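Local coordinates for protein shikimate 5-dehydrogenase (Mycobacterium fortuitum subsp. fortuitum DSM 46621, PDB 4XIJ) that probably catalyses the NADP-dependent interconversion of 3-dehydroshikimate and shikimate, the fourth step of chorismate biosynthesis, at residues L130-G135 and S199-D204. Numbering follows the deposited sequence.
Sequences LVIGSG and STIPAD
The carbonyl oxygen of Ile-132 is gripped twice by Thr-200. The backbone N of Thr-200 lies 2.9 Å from Ile-132 O, in the carbonyl plane, and its N-H points at the oxygen at 163°, continuing the parallel ladder, in which Ile-132 pairs with Ser-199, one residue beyond the end of strand 196-199. The hydroxyl of the same residue adds a shorter bond, OG1 to Ile-132 O at 2.7 Å, tilted 19° out of that plane. With OG1 set between its own backbone N and carbonyl carbon (chi1 70°), Thr-200 can use both donors on one acceptor. OG1 in turn accepts from a water, and that water accepts from Gly-135 N (2.8 Å), tying the glycine-rich turn to the end of the neighbouring strand. There is no room for a side chain at Gly-133: a CB there would run into both Thr-200 OG1 and Ile-201 CG2, the latter 3.5 Å from Gly-133 CA, and the backbone conformation would jam it against the carbonyl O of Ile-132. On the sheet face carrying Ile-132 and Ser-199, CB of Ile-132 lies against OG of Ser-199 and its CG1 against CA and CB of Ser-199, while its CG2 meets CD1 of Ile-201 at 3.9 Å. Gly-133 and Gly-135, followed by Ala-138, fit the GxGxxA turn of a Rossmann-type dinucleotide-binding fold, consistent with NADP binding. Strands 128-132 and 196-199 are adjacent at the middle of the parallel sheet, strand 152-157 flanks the former, and beyond their C-terminal ends the polypeptide runs on into helices 138-147 and 203-207.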
loop_
_atom_site.group_PDB
_atom_site.type_symbol
_atom_site.label_atom_id
_atom_site.label_comp_id
_atom_site.label_asym_id
_atom_site.label_seq_id
_atom_site.Cartn_x
_atom_site.Cartn_y
_atom_site.Cartn_z
ATOM N N LEU A 130 -10.137 -11.494 -5.308
ATOM C CA LEU A 130 -9.267 -12.390 -4.545
ATOM C C LEU A 130 -8.110 -11.596 -3.956
ATOM O O LEU A 130 -7.571 -10.692 -4.604
ATOM C CB LEU A 130 -8.649 -13.487 -5.446
ATOM C CG LEU A 130 -9.640 -14.197 -6.375
ATOM C CD1 LEU A 130 -8.908 -15.272 -7.196
ATOM C CD2 LEU A 130 -10.833 -14.824 -5.589
ATOM N N VAL A 131 -7.690 -11.964 -2.754
ATOM C CA VAL A 131 -6.394 -11.555 -2.209
ATOM C C VAL A 131 -5.571 -12.830 -2.185
ATOM O O VAL A 131 -5.978 -13.863 -1.604
ATOM C CB VAL A 131 -6.523 -10.948 -0.816
ATOM C CG1 VAL A 131 -5.155 -10.663 -0.228
ATOM C CG2 VAL A 131 -7.355 -9.692 -0.895
ATOM N N ILE A 132 -4.428 -12.817 -2.869
ATOM C CA ILE A 132 -3.552 -14.004 -2.850
ATOM C C ILE A 132 -2.511 -13.781 -1.754
ATOM O O ILE A 132 -1.711 -12.844 -1.851
ATOM C CB ILE A 132 -2.826 -14.255 -4.210
ATOM C CG1 ILE A 132 -3.720 -14.047 -5.451
ATOM C CG2 ILE A 132 -2.182 -15.646 -4.205
ATOM C CD1 ILE A 132 -4.967 -14.873 -5.456
ATOM N N GLY A 133 -2.483 -14.650 -0.749
ATOM C CA GLY A 133 -1.573 -14.525 0.377
ATOM C C GLY A 133 -2.255 -13.990 1.624
ATOM O O GLY A 133 -3.391 -13.449 1.568
ATOM N N SER A 134 -1.575 -14.140 2.755
ATOM C CA SER A 134 -2.125 -13.762 4.058
ATOM C C SER A 134 -1.118 -13.017 4.908
ATOM O O SER A 134 -1.289 -12.937 6.122
ATOM C CB SER A 134 -2.622 -14.991 4.833
ATOM O OG SER A 134 -1.565 -15.918 5.042
ATOM N N GLY A 135 -0.086 -12.442 4.289
ATOM C CA GLY A 135 0.995 -11.840 5.046
ATOM C C GLY A 135 0.713 -10.387 5.408
ATOM O O GLY A 135 -0.436 -9.924 5.394
ATOM N N SER A 199 -2.319 -9.860 -5.757
ATOM C CA SER A 199 -1.377 -10.877 -5.328
ATOM C C SER A 199 -0.279 -10.276 -4.468
ATOM O O SER A 199 0.448 -9.364 -4.905
ATOM C CB SER A 199 -0.750 -11.566 -6.544
ATOM O OG SER A 199 0.089 -12.607 -6.087
ATOM N N THR A 200 -0.194 -10.718 -3.219
ATOM C CA THR A 200 0.721 -10.140 -2.243
ATOM C C THR A 200 1.961 -10.993 -1.983
ATOM O O THR A 200 2.804 -10.613 -1.159
ATOM C CB THR A 200 -0.001 -9.904 -0.878
ATOM O OG1 THR A 200 -0.294 -11.161 -0.252
ATOM C CG2 THR A 200 -1.291 -9.091 -1.069
ATOM N N ILE A 201 2.081 -12.123 -2.682
ATOM C CA ILE A 201 3.158 -13.077 -2.390
ATOM C C ILE A 201 4.317 -12.944 -3.395
ATOM O O ILE A 201 4.171 -12.370 -4.492
ATOM C CB ILE A 201 2.608 -14.527 -2.392
ATOM C CG1 ILE A 201 2.108 -14.960 -3.783
ATOM C CG2 ILE A 201 1.491 -14.700 -1.322
ATOM C CD1 ILE A 201 1.662 -16.442 -3.783
ATOM N N PRO A 202 5.482 -13.490 -3.057
ATOM C CA PRO A 202 6.621 -13.345 -3.972
ATOM C C PRO A 202 6.379 -14.037 -5.321
ATOM O O PRO A 202 5.592 -15.015 -5.424
ATOM C CB PRO A 202 7.785 -14.022 -3.199
ATOM C CG PRO A 202 7.416 -13.831 -1.752
ATOM C CD PRO A 202 5.897 -14.046 -1.756
ATOM N N ALA A 203 7.044 -13.531 -6.351
ATOM C CA ALA A 203 6.876 -14.056 -7.689
ATOM C C ALA A 203 7.131 -15.560 -7.796
ATOM O O ALA A 203 6.398 -16.249 -8.518
ATOM C CB ALA A 203 7.783 -13.316 -8.633
ATOM N N ASP A 204 8.166 -16.073 -7.126
ATOM C CA ASP A 204 8.465 -17.506 -7.223
ATOM C C ASP A 204 7.404 -18.372 -6.552
ATOM O O ASP A 204 7.162 -19.502 -6.986
ATOM C CB ASP A 204 9.856 -17.823 -6.623
ATOM C CG ASP A 204 11.002 -17.184 -7.393
ATOM O OD1 ASP A 204 10.905 -17.115 -8.647
ATOM O OD2 ASP A 204 11.997 -16.753 -6.741
HETATM O O HOH W 1 1.196 -11.997 1.815
#